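Local coordinates for protein cyclic UMP-AMP synthase (Rhodothermus marinus SG0.5JP17-172, PDB 6E0K) that joins UTP and ATP into the cyclic dinucleotide 3',3'-cUAMP, a second messenger that triggers the CBASS defence of bacteria against phage, at residues A[232-236]-A[279-283]; A[8-14]-A[191-196]; A[30-36]-A[101-107]. All coordinates share one frame; numbering follows the deposited sequence.

Contact 1. Residues A[232-236]-A[279-283]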
loop_
_atom_site.group_PDB
_atom_site.type_symbol
_atom_site.label_atom_id
_atom_site.label_comp_id
_atom_site.label_asym_id
_atom_site.label_seq_id
_atom_site.Cartn_x
_atom_site.Cartn_y
_atom_site.Cartn_z
ATOM N N LYS A 232 -0.159 14.947 -20.324
ATOM C CA LYS A 232 -0.891 14.389 -21.462
ATOM C C LYS A 232 -0.096 13.266 -22.118
ATOM O O LYS A 232 -0.641 12.197 -22.424
ATOM C CB LYS A 232 -1.210 15.482 -22.484
ATOM C CG LYS A 232 -2.324 16.413 -22.048
ATOM C CD LYS A 232 -2.557 17.524 -23.059
ATOM C CE LYS A 232 -3.583 17.136 -24.101
ATOM N NZ LYS A 232 -3.958 18.353 -24.867
ATOM N N ASP A 233 1.198 13.493 -22.347
ATOM C CA ASP A 233 2.026 12.456 -22.951
ATOM C C ASP A 233 2.164 11.259 -22.024
ATOM O O ASP A 233 2.193 10.113 -22.484
ATOM C CB ASP A 233 3.403 13.014 -23.312
ATOM C CG ASP A 233 3.332 14.058 -24.412
ATOM O OD1 ASP A 233 2.475 13.912 -25.305
ATOM O OD2 ASP A 233 4.120 15.022 -24.375
ATOM N N THR A 234 2.253 11.507 -20.713
ATOM C CA THR A 234 2.359 10.407 -19.765
ATOM C C THR A 234 1.062 9.615 -19.714
ATOM O O THR A 234 1.083 8.378 -19.761
ATOM C CB THR A 234 2.726 10.935 -18.379
ATOM O OG1 THR A 234 4.022 11.542 -18.432
ATOM C CG2 THR A 234 2.749 9.793 -17.374
ATOM N N PHE A 235 -0.079 10.310 -19.639
ATOM C CA PHE A 235 -1.365 9.617 -19.602
ATOM C C PHE A 235 -1.472 8.644 -20.771
ATOM O O PHE A 235 -1.745 7.455 -20.581
ATOM C CB PHE A 235 -2.513 10.641 -19.626
ATOM C CG PHE A 235 -3.895 10.047 -19.390
ATOM C CD1 PHE A 235 -4.516 9.280 -20.368
ATOM C CD2 PHE A 235 -4.580 10.298 -18.209
ATOM C CE1 PHE A 235 -5.786 8.746 -20.166
ATOM C CE2 PHE A 235 -5.862 9.768 -17.998
ATOM C CZ PHE A 235 -6.455 8.991 -18.981
ATOM N N CYS A 236 -1.177 9.119 -21.980
ATOM C CA CYS A 236 -1.368 8.290 -23.168
ATOM C C CYS A 236 -0.284 7.232 -23.292
ATOM O O CYS A 236 -0.573 6.087 -23.667
ATOM C CB CYS A 236 -1.408 9.171 -24.413
ATOM S SG CYS A 236 -2.911 10.144 -24.469
ATOM N N MET A 279 -10.222 4.622 -18.760
ATOM C CA MET A 279 -9.286 5.704 -19.055
ATOM C C MET A 279 -9.343 6.098 -20.522
ATOM O O MET A 279 -9.306 7.289 -20.846
ATOM C CB MET A 279 -7.867 5.290 -18.670
ATOM C CG MET A 279 -7.675 5.137 -17.167
ATOM S SD MET A 279 -7.976 6.656 -16.191
ATOM C CE MET A 279 -9.585 6.297 -15.489
ATOM N N ASP A 280 -9.444 5.112 -21.420
ATOM C CA ASP A 280 -9.628 5.401 -22.839
ATOM C C ASP A 280 -10.860 6.268 -23.063
ATOM O O ASP A 280 -10.814 7.262 -23.797
ATOM C CB ASP A 280 -9.787 4.096 -23.616
ATOM C CG ASP A 280 -8.476 3.486 -24.062
ATOM O OD1 ASP A 280 -7.450 4.191 -24.148
ATOM O OD2 ASP A 280 -8.494 2.271 -24.372
ATOM N N ASP A 281 -11.994 5.865 -22.476
ATOM C CA ASP A 281 -13.248 6.586 -22.694
ATOM C C ASP A 281 -13.173 7.995 -22.135
ATOM O O ASP A 281 -13.693 8.937 -22.743
ATOM C CB ASP A 281 -14.421 5.855 -22.037
ATOM C CG ASP A 281 -14.815 4.586 -22.743
ATOM O OD1 ASP A 281 -14.438 4.391 -23.917
ATOM O OD2 ASP A 281 -15.538 3.788 -22.104
ATOM N N LEU A 282 -12.565 8.154 -20.955
ATOM C CA LEU A 282 -12.386 9.482 -20.371
ATOM C C LEU A 282 -11.610 10.385 -21.317
ATOM O O LEU A 282 -12.004 11.531 -21.583
ATOM C CB LEU A 282 -11.652 9.346 -19.033
ATOM C CG LEU A 282 -11.192 10.620 -18.348
ATOM C CD1 LEU A 282 -12.411 11.408 -17.869
ATOM C CD2 LEU A 282 -10.300 10.234 -17.170
ATOM N N TRP A 283 -10.521 9.857 -21.868
ATOM C CA TRP A 283 -9.662 10.615 -22.767
ATOM C C TRP A 283 -10.389 10.977 -24.058
ATOM O O TRP A 283 -10.431 12.151 -24.447
ATOM C CB TRP A 283 -8.408 9.794 -23.079
ATOM C CG TRP A 283 -7.416 10.552 -23.886
ATOM C CD1 TRP A 283 -7.280 10.548 -25.249
ATOM C CD2 TRP A 283 -6.439 11.465 -23.384
ATOM N NE1 TRP A 283 -6.251 11.387 -25.619
ATOM C CE2 TRP A 283 -5.729 11.969 -24.494
ATOM C CE3 TRP A 283 -6.082 11.893 -22.098
ATOM C CZ2 TRP A 283 -4.691 12.888 -24.357
ATOM C CZ3 TRP A 283 -5.048 12.802 -21.967
ATOM C CH2 TRP A 283 -4.367 13.286 -23.088
#
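The indole of W283 reaches from helix 269-285 to helix 231-244, where C236 and F235 both meet it on the same side of its plane. Two contacts involve sulfur. C236 SG sits over a face of the indole, 3.6 Å from the centroid of its six-membered ring and displaced toward the CE2-CZ2 bond, 3.3 Å from W283 CZ2. M279 SD approaches the F235 ring obliquely, 3.9 Å from F235 CZ, in a Met-aromatic contact.

F235 and W283 both have CG anti to the backbone N (chi1 -172° and -174°), which sends the two rings past each other from opposite helices. Their planes are only 24° apart, but they are slid so far that they barely overlap: F235 CD1 lies 3.5 Å from W283 CE3. At the edge of the indole, K232 lays its CB and CG against W283 CH2.

A backbone oxygen also takes part: M279 O, already bonded within its helix to W283 N, lies in the plane of the phenyl ring, 3.8 Å from F235 CZ. L8 of helix 5-11 touches K232, F235 and W283, and M192 and F193 of helix 186-202 also pack on F235.

With no hydrogen bond crossing between these helices, which run roughly antiparallel here, their cohesion rests on dispersion, sulfur-aromatic contacts and the weakly polar edge of the phenyl ring.

Contact 2. Residues A[8-14]-A[191-196]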
loop_
_atom_site.group_PDB
_atom_site.type_symbol
_atom_site.label_atom_id
_atom_site.label_comp_id
_atom_site.label_asym_id
_atom_site.label_seq_id
_atom_site.Cartn_x
_atom_site.Cartn_y
_atom_site.Cartn_z
ATOM N N LEU A 8 -5.211 17.422 -16.076
ATOM C CA LEU A 8 -4.368 16.329 -15.612
ATOM C C LEU A 8 -3.413 16.801 -14.526
ATOM O O LEU A 8 -3.174 16.083 -13.549
ATOM C CB LEU A 8 -3.594 15.736 -16.786
ATOM C CG LEU A 8 -4.473 15.189 -17.910
ATOM C CD1 LEU A 8 -3.591 14.759 -19.070
ATOM C CD2 LEU A 8 -5.292 14.006 -17.402
ATOM N N GLU A 9 -2.876 18.016 -14.668
ATOM C CA GLU A 9 -1.951 18.522 -13.657
ATOM C C GLU A 9 -2.654 18.722 -12.318
ATOM O O GLU A 9 -2.096 18.391 -11.267
ATOM C CB GLU A 9 -1.303 19.824 -14.133
ATOM C CG GLU A 9 -0.044 20.231 -13.342
ATOM C CD GLU A 9 -0.353 20.893 -12.008
ATOM O OE1 GLU A 9 -1.433 21.505 -11.871
ATOM O OE2 GLU A 9 0.492 20.799 -11.093
ATOM N N ARG A 10 -3.881 19.252 -12.329
ATOM C CA ARG A 10 -4.640 19.353 -11.083
ATOM C C ARG A 10 -4.853 17.981 -10.452
ATOM O O ARG A 10 -4.712 17.812 -9.232
ATOM C CB ARG A 10 -5.987 20.038 -11.342
ATOM C CG ARG A 10 -5.910 21.548 -11.449
ATOM C CD ARG A 10 -7.296 22.181 -11.307
ATOM N NE ARG A 10 -8.203 21.753 -12.367
ATOM C CZ ARG A 10 -8.208 22.270 -13.592
ATOM N NH1 ARG A 10 -7.349 23.226 -13.909
ATOM N NH2 ARG A 10 -9.067 21.827 -14.504
ATOM N N TRP A 11 -5.194 16.986 -11.271
ATOM C CA TRP A 11 -5.381 15.638 -10.758
ATOM C C TRP A 11 -4.095 15.051 -10.190
ATOM O O TRP A 11 -4.159 14.148 -9.346
ATOM C CB TRP A 11 -5.919 14.740 -11.874
ATOM C CG TRP A 11 -7.383 14.899 -12.168
ATOM C CD1 TRP A 11 -8.332 15.484 -11.380
ATOM C CD2 TRP A 11 -8.059 14.428 -13.336
ATOM N NE1 TRP A 11 -9.568 15.410 -11.995
ATOM C CE2 TRP A 11 -9.422 14.765 -13.197
ATOM C CE3 TRP A 11 -7.642 13.746 -14.485
ATOM C CZ2 TRP A 11 -10.369 14.473 -14.180
ATOM C CZ3 TRP A 11 -8.588 13.446 -15.459
ATOM C CH2 TRP A 11 -9.934 13.811 -15.296
ATOM N N SER A 12 -2.929 15.551 -10.611
ATOM C CA SER A 12 -1.669 15.045 -10.077
ATOM C C SER A 12 -1.331 15.592 -8.692
ATOM O O SER A 12 -0.345 15.138 -8.101
ATOM C CB SER A 12 -0.509 15.364 -11.026
ATOM O OG SER A 12 -0.076 16.720 -10.865
ATOM N N HIS A 13 -2.093 16.552 -8.168
ATOM C CA HIS A 13 -1.721 17.150 -6.888
ATOM C C HIS A 13 -1.812 16.152 -5.739
ATOM O O HIS A 13 -2.690 15.290 -5.695
ATOM C CB HIS A 13 -2.611 18.341 -6.571
ATOM C CG HIS A 13 -2.417 19.492 -7.502
ATOM N ND1 HIS A 13 -3.249 20.593 -7.503
ATOM C CD2 HIS A 13 -1.480 19.725 -8.451
ATOM C CE1 HIS A 13 -2.842 21.446 -8.427
ATOM N NE2 HIS A 13 -1.767 20.948 -9.011
ATOM N N GLN A 14 -0.913 16.317 -4.777
ATOM C CA GLN A 14 -0.931 15.521 -3.563
ATOM C C GLN A 14 -1.760 16.217 -2.491
ATOM O O GLN A 14 -1.705 17.441 -2.342
ATOM C CB GLN A 14 0.497 15.304 -3.065
ATOM C CG GLN A 14 0.627 14.225 -1.981
ATOM C CD GLN A 14 2.027 14.117 -1.422
ATOM O OE1 GLN A 14 2.976 14.748 -1.919
ATOM N NE2 GLN A 14 2.173 13.307 -0.384
ATOM N N ARG A 191 -0.946 9.687 -8.785
ATOM C CA ARG A 191 -2.011 10.527 -8.247
ATOM C C ARG A 191 -2.949 10.994 -9.347
ATOM O O ARG A 191 -4.167 11.038 -9.144
ATOM C CB ARG A 191 -1.416 11.718 -7.490
ATOM C CG ARG A 191 -0.580 11.249 -6.287
ATOM C CD ARG A 191 -0.179 12.404 -5.369
ATOM N NE ARG A 191 0.513 13.463 -6.101
ATOM C CZ ARG A 191 1.828 13.683 -6.070
ATOM N NH1 ARG A 191 2.632 12.946 -5.312
ATOM N NH2 ARG A 191 2.336 14.680 -6.801
ATOM N N MET A 192 -2.397 11.342 -10.513
ATOM C CA MET A 192 -3.221 11.706 -11.665
ATOM C C MET A 192 -4.225 10.607 -11.991
ATOM O O MET A 192 -5.420 10.872 -12.147
ATOM C CB MET A 192 -2.331 11.981 -12.871
ATOM C CG MET A 192 -3.137 12.313 -14.136
ATOM S SD MET A 192 -2.112 12.327 -15.616
ATOM C CE MET A 192 -1.714 10.583 -15.797
ATOM N N PHE A 193 -3.763 9.359 -12.069
ATOM C CA PHE A 193 -4.689 8.282 -12.397
ATOM C C PHE A 193 -5.669 8.005 -11.258
ATOM O O PHE A 193 -6.838 7.700 -11.514
ATOM C CB PHE A 193 -3.918 7.021 -12.782
ATOM C CG PHE A 193 -3.393 7.055 -14.184
ATOM C CD1 PHE A 193 -4.266 7.123 -15.266
ATOM C CD2 PHE A 193 -2.027 7.005 -14.433
ATOM C CE1 PHE A 193 -3.784 7.157 -16.569
ATOM C CE2 PHE A 193 -1.538 7.014 -15.740
ATOM C CZ PHE A 193 -2.429 7.106 -16.812
ATOM N N LYS A 194 -5.223 8.105 -10.001
ATOM C CA LYS A 194 -6.163 7.982 -8.888
ATOM C C LYS A 194 -7.265 9.029 -8.966
ATOM O O LYS A 194 -8.442 8.725 -8.742
ATOM C CB LYS A 194 -5.425 8.100 -7.546
ATOM C CG LYS A 194 -4.693 6.857 -7.135
ATOM C CD LYS A 194 -4.011 7.136 -5.803
ATOM C CE LYS A 194 -3.400 5.927 -5.179
ATOM N NZ LYS A 194 -3.168 6.292 -3.737
ATOM N N ASN A 195 -6.897 10.286 -9.211
ATOM C CA ASN A 195 -7.920 11.324 -9.312
ATOM C C ASN A 195 -8.790 11.158 -10.557
ATOM O O ASN A 195 -9.990 11.467 -10.515
ATOM C CB ASN A 195 -7.269 12.702 -9.284
ATOM C CG ASN A 195 -7.239 13.310 -7.886
ATOM O OD1 ASN A 195 -8.219 13.248 -7.129
ATOM N ND2 ASN A 195 -6.105 13.892 -7.533
ATOM N N ALA A 196 -8.216 10.684 -11.665
ATOM C CA ALA A 196 -9.037 10.388 -12.839
ATOM C C ALA A 196 -10.070 9.313 -12.516
ATOM O O ALA A 196 -11.255 9.454 -12.838
ATOM C CB ALA A 196 -8.144 9.958 -14.000
HETATM O O HOH W 1 2.079 16.884 -9.105
HETATM O O HOH W 2 -5.363 15.490 -5.139
#
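W11 and S12 press so closely on helix 186-202 that the CA atoms of S12 and M192 are 4.0 Å apart. The W11 indole spreads along the helix surface, one face over the backbone of A196; A196 CA makes a CH-pi contact with the six-membered ring, 4.0 Å from its centroid and 11° off the normal. N195 CB fills the corner between W11 CB and the pyrrole end of the indole, at CG and CD1, while M192 pushes its sulfur against L8, with 3.9 Å from SD to L8 CB. N195 ND2 reaches W11 O in a nearly straight bond of 2.7 Å. This is the N-terminal helix 5-11 of the CD-NTase packed on a helix of the alpha-helical lobe; the end of the side chain of K194, which binds ATP, leads away toward T53 and S212. Further along, at S12 to Q14, R191 reaches the chain beyond W11. A bend at chi3 (-55°) brings the guanidinium side-on to S12 O, which lies nearly in the guanidinium plane and takes both NE (2.7 Å) and NH2 (3.0 Å). Q14 CB closes over a face of that group, while Q14 NE2 goes on to N54 and R191 NH1 to S52 O.

Contact 3. Residues A[30-36]-A[101-107]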
loop_
_atom_site.group_PDB
_atom_site.type_symbol
_atom_site.label_atom_id
_atom_site.label_comp_id
_atom_site.label_asym_id
_atom_site.label_seq_id
_atom_site.Cartn_x
_atom_site.Cartn_y
_atom_site.Cartn_z
ATOM N N ALA A 30 2.403 7.449 22.016
ATOM C CA ALA A 30 1.638 6.553 22.877
ATOM C C ALA A 30 2.458 5.317 23.234
ATOM O O ALA A 30 2.510 4.894 24.395
ATOM C CB ALA A 30 0.331 6.157 22.184
ATOM N N LEU A 31 3.126 4.733 22.244
ATOM C CA LEU A 31 3.884 3.515 22.514
ATOM C C LEU A 31 5.149 3.799 23.316
ATOM O O LEU A 31 5.609 2.929 24.072
ATOM C CB LEU A 31 4.209 2.806 21.203
ATOM C CG LEU A 31 2.985 2.422 20.362
ATOM C CD1 LEU A 31 3.378 1.489 19.245
ATOM C CD2 LEU A 31 1.902 1.778 21.198
ATOM N N ASP A 32 5.711 5.006 23.188
ATOM C CA ASP A 32 6.885 5.366 23.984
ATOM C C ASP A 32 6.581 5.367 25.474
ATOM O O ASP A 32 7.492 5.185 26.294
ATOM C CB ASP A 32 7.410 6.748 23.580
ATOM C CG ASP A 32 8.236 6.720 22.313
ATOM O OD1 ASP A 32 8.810 5.662 21.993
ATOM O OD2 ASP A 32 8.337 7.768 21.644
ATOM N N ARG A 33 5.324 5.588 25.855
ATOM C CA ARG A 33 4.976 5.649 27.270
ATOM C C ARG A 33 4.798 4.282 27.923
ATOM O O ARG A 33 4.745 4.207 29.156
ATOM C CB ARG A 33 3.716 6.494 27.438
ATOM C CG ARG A 33 4.023 7.959 27.198
ATOM C CD ARG A 33 2.833 8.815 26.849
ATOM N NE ARG A 33 3.219 10.219 26.958
ATOM C CZ ARG A 33 4.044 10.837 26.116
ATOM N NH1 ARG A 33 4.575 10.182 25.081
ATOM N NH2 ARG A 33 4.350 12.113 26.321
ATOM N N TYR A 34 4.747 3.210 27.145
ATOM C CA TYR A 34 4.493 1.871 27.650
ATOM C C TYR A 34 5.802 1.166 27.992
ATOM O O TYR A 34 6.851 1.443 27.402
ATOM C CB TYR A 34 3.721 1.085 26.591
ATOM C CG TYR A 34 3.092 -0.212 27.053
ATOM C CD1 TYR A 34 1.919 -0.208 27.799
ATOM C CD2 TYR A 34 3.642 -1.441 26.698
ATOM C CE1 TYR A 34 1.329 -1.390 28.205
ATOM C CE2 TYR A 34 3.058 -2.628 27.106
ATOM C CZ TYR A 34 1.895 -2.596 27.849
ATOM O OH TYR A 34 1.298 -3.765 28.256
ATOM N N LYS A 35 5.738 0.253 28.961
ATOM C CA LYS A 35 6.901 -0.544 29.340
ATOM C C LYS A 35 6.833 -1.866 28.584
ATOM O O LYS A 35 5.958 -2.698 28.846
ATOM C CB LYS A 35 6.954 -0.763 30.851
ATOM C CG LYS A 35 8.193 -1.526 31.303
ATOM C CD LYS A 35 8.211 -1.744 32.808
ATOM C CE LYS A 35 9.443 -2.540 33.241
ATOM N NZ LYS A 35 10.722 -1.818 32.950
ATOM N N TRP A 36 7.761 -2.060 27.653
ATOM C CA TRP A 36 7.707 -3.204 26.750
ATOM C C TRP A 36 8.454 -4.385 27.349
ATOM O O TRP A 36 9.641 -4.255 27.674
ATOM C CB TRP A 36 8.280 -2.829 25.401
ATOM C CG TRP A 36 7.414 -1.788 24.788
ATOM C CD1 TRP A 36 7.593 -0.442 24.839
ATOM C CD2 TRP A 36 6.174 -2.007 24.118
ATOM N NE1 TRP A 36 6.555 0.199 24.199
ATOM C CE2 TRP A 36 5.673 -0.746 23.740
ATOM C CE3 TRP A 36 5.455 -3.156 23.761
ATOM C CZ2 TRP A 36 4.479 -0.597 23.044
ATOM C CZ3 TRP A 36 4.278 -3.011 23.070
ATOM C CH2 TRP A 36 3.794 -1.737 22.717
ATOM N N ARG A 101 -3.017 -2.461 24.968
ATOM C CA ARG A 101 -2.969 -1.824 26.281
ATOM C C ARG A 101 -2.283 -0.466 26.211
ATOM O O ARG A 101 -2.754 0.504 26.813
ATOM C CB ARG A 101 -2.247 -2.728 27.281
ATOM C CG ARG A 101 -3.148 -3.751 27.945
ATOM C CD ARG A 101 -2.452 -4.405 29.127
ATOM N NE ARG A 101 -1.407 -5.323 28.684
ATOM C CZ ARG A 101 -1.644 -6.562 28.269
ATOM N NH1 ARG A 101 -2.890 -7.018 28.240
ATOM N NH2 ARG A 101 -0.645 -7.341 27.877
ATOM N N ALA A 102 -1.178 -0.380 25.474
ATOM C CA ALA A 102 -0.456 0.881 25.346
ATOM C C ALA A 102 -1.333 1.954 24.718
ATOM O O ALA A 102 -1.372 3.100 25.186
ATOM C CB ALA A 102 0.800 0.669 24.502
ATOM N N LEU A 103 -2.040 1.606 23.650
ATOM C CA LEU A 103 -2.886 2.595 22.990
ATOM C C LEU A 103 -4.066 2.987 23.872
ATOM O O LEU A 103 -4.417 4.166 23.961
ATOM C CB LEU A 103 -3.371 2.048 21.652
ATOM C CG LEU A 103 -2.238 1.764 20.666
ATOM C CD1 LEU A 103 -2.780 1.004 19.454
ATOM C CD2 LEU A 103 -1.566 3.065 20.253
ATOM N N THR A 104 -4.700 2.009 24.516
ATOM C CA THR A 104 -5.817 2.301 25.404
ATOM C C THR A 104 -5.383 3.170 26.581
ATOM O O THR A 104 -6.110 4.085 26.986
ATOM C CB THR A 104 -6.428 0.988 25.897
ATOM O OG1 THR A 104 -6.858 0.213 24.763
ATOM C CG2 THR A 104 -7.611 1.255 26.807
ATOM N N ASP A 105 -4.205 2.895 27.147
ATOM C CA ASP A 105 -3.721 3.709 28.263
ATOM C C ASP A 105 -3.570 5.161 27.842
ATOM O O ASP A 105 -3.876 6.079 28.613
ATOM C CB ASP A 105 -2.367 3.199 28.772
ATOM C CG ASP A 105 -2.457 1.881 29.533
ATOM O OD1 ASP A 105 -3.556 1.484 29.981
ATOM O OD2 ASP A 105 -1.390 1.242 29.697
ATOM N N TYR A 106 -3.092 5.388 26.622
ATOM C CA TYR A 106 -2.789 6.749 26.199
ATOM C C TYR A 106 -4.038 7.498 25.727
ATOM O O TYR A 106 -4.291 8.627 26.165
ATOM C CB TYR A 106 -1.716 6.725 25.112
ATOM C CG TYR A 106 -1.319 8.104 24.647
ATOM C CD1 TYR A 106 -0.406 8.862 25.366
ATOM C CD2 TYR A 106 -1.866 8.641 23.495
ATOM C CE1 TYR A 106 -0.050 10.130 24.946
ATOM C CE2 TYR A 106 -1.517 9.895 23.062
ATOM C CZ TYR A 106 -0.608 10.638 23.791
ATOM O OH TYR A 106 -0.271 11.896 23.338
ATOM N N TYR A 107 -4.833 6.895 24.835
ATOM C CA TYR A 107 -5.973 7.584 24.236
ATOM C C TYR A 107 -7.277 7.392 24.998
ATOM O O TYR A 107 -8.197 8.207 24.827
ATOM C CB TYR A 107 -6.204 7.111 22.800
ATOM C CG TYR A 107 -5.066 7.403 21.863
ATOM C CD1 TYR A 107 -4.900 8.676 21.331
ATOM C CD2 TYR A 107 -4.165 6.395 21.484
ATOM C CE1 TYR A 107 -3.854 8.951 20.461
ATOM C CE2 TYR A 107 -3.117 6.664 20.634
ATOM C CZ TYR A 107 -2.967 7.941 20.117
ATOM O OH TYR A 107 -1.919 8.207 19.260
HETATM O O HOH W 3 0.779 4.273 26.452
#
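Y34 OH is held by two residues of helix 92-107: R101 NE donates to it over 3.2 Å, close to the guanidinium plane, and D98 OD1 forms a second hydrogen bond. D98 also holds R101 NH2 in a salt bridge, so one carboxylate binds both partners. Y34 gets there because its CG is anti to the backbone N (chi1 -166°), which carries the ring alongside A102, whose CB meets it obliquely, 3.5 Å from Y34 CG.

Two alanines let the helices 18-32 and 92-107 come close. A102 CB and L103 CD2 both meet L31 CD2. A30 has its CA over a face of the Y106 ring, and A30 CB reaches Y106 CG at 3.5 Å; R33 CD closes on the same ring at CD1, 3.6 Å away. Between the alanines a water donates to A30 O and to A102 O, 2.8 Å from each.

Beyond the helix, W36 folds back: its NE1 bonds L31 O, which Y34 N reaches from the opposite face of the carbonyl plane.

Both segments belong to the nucleotidyltransferase domain, and L103 rests on L119, a UTP-binding residue. Apolar contacts make the close fit, while D98, by binding both R101 NH2 and Y34 OH, probably helps to fix where the tyrosine hydroxyl lies, and the bridging water serves two carbonyls that cannot bond each other.

Overall arrangement
Contacts 1 and 2 are neighbours, their centres about 12 Å apart, in the helical lobe; contact 3 lies in the nucleotidyltransferase domain, across the chain's centre from contact 1, about 48 Å from it and about 38 Å from contact 2 between centres. Helices 5-11, 186-202, 231-244 and 269-285 form one cluster through the first two contacts. Helix 18-32 follows helix 5-11 directly, so the N-terminal chain passes from the helical lobe to the catalytic domain, and contact 3 is nested inside the loop that contact 2 closes; contact 1 opens later. The beginning of the chain is thus tied to both parts of the enzyme, and both supply ATP-binding residues, S48 as well as K194.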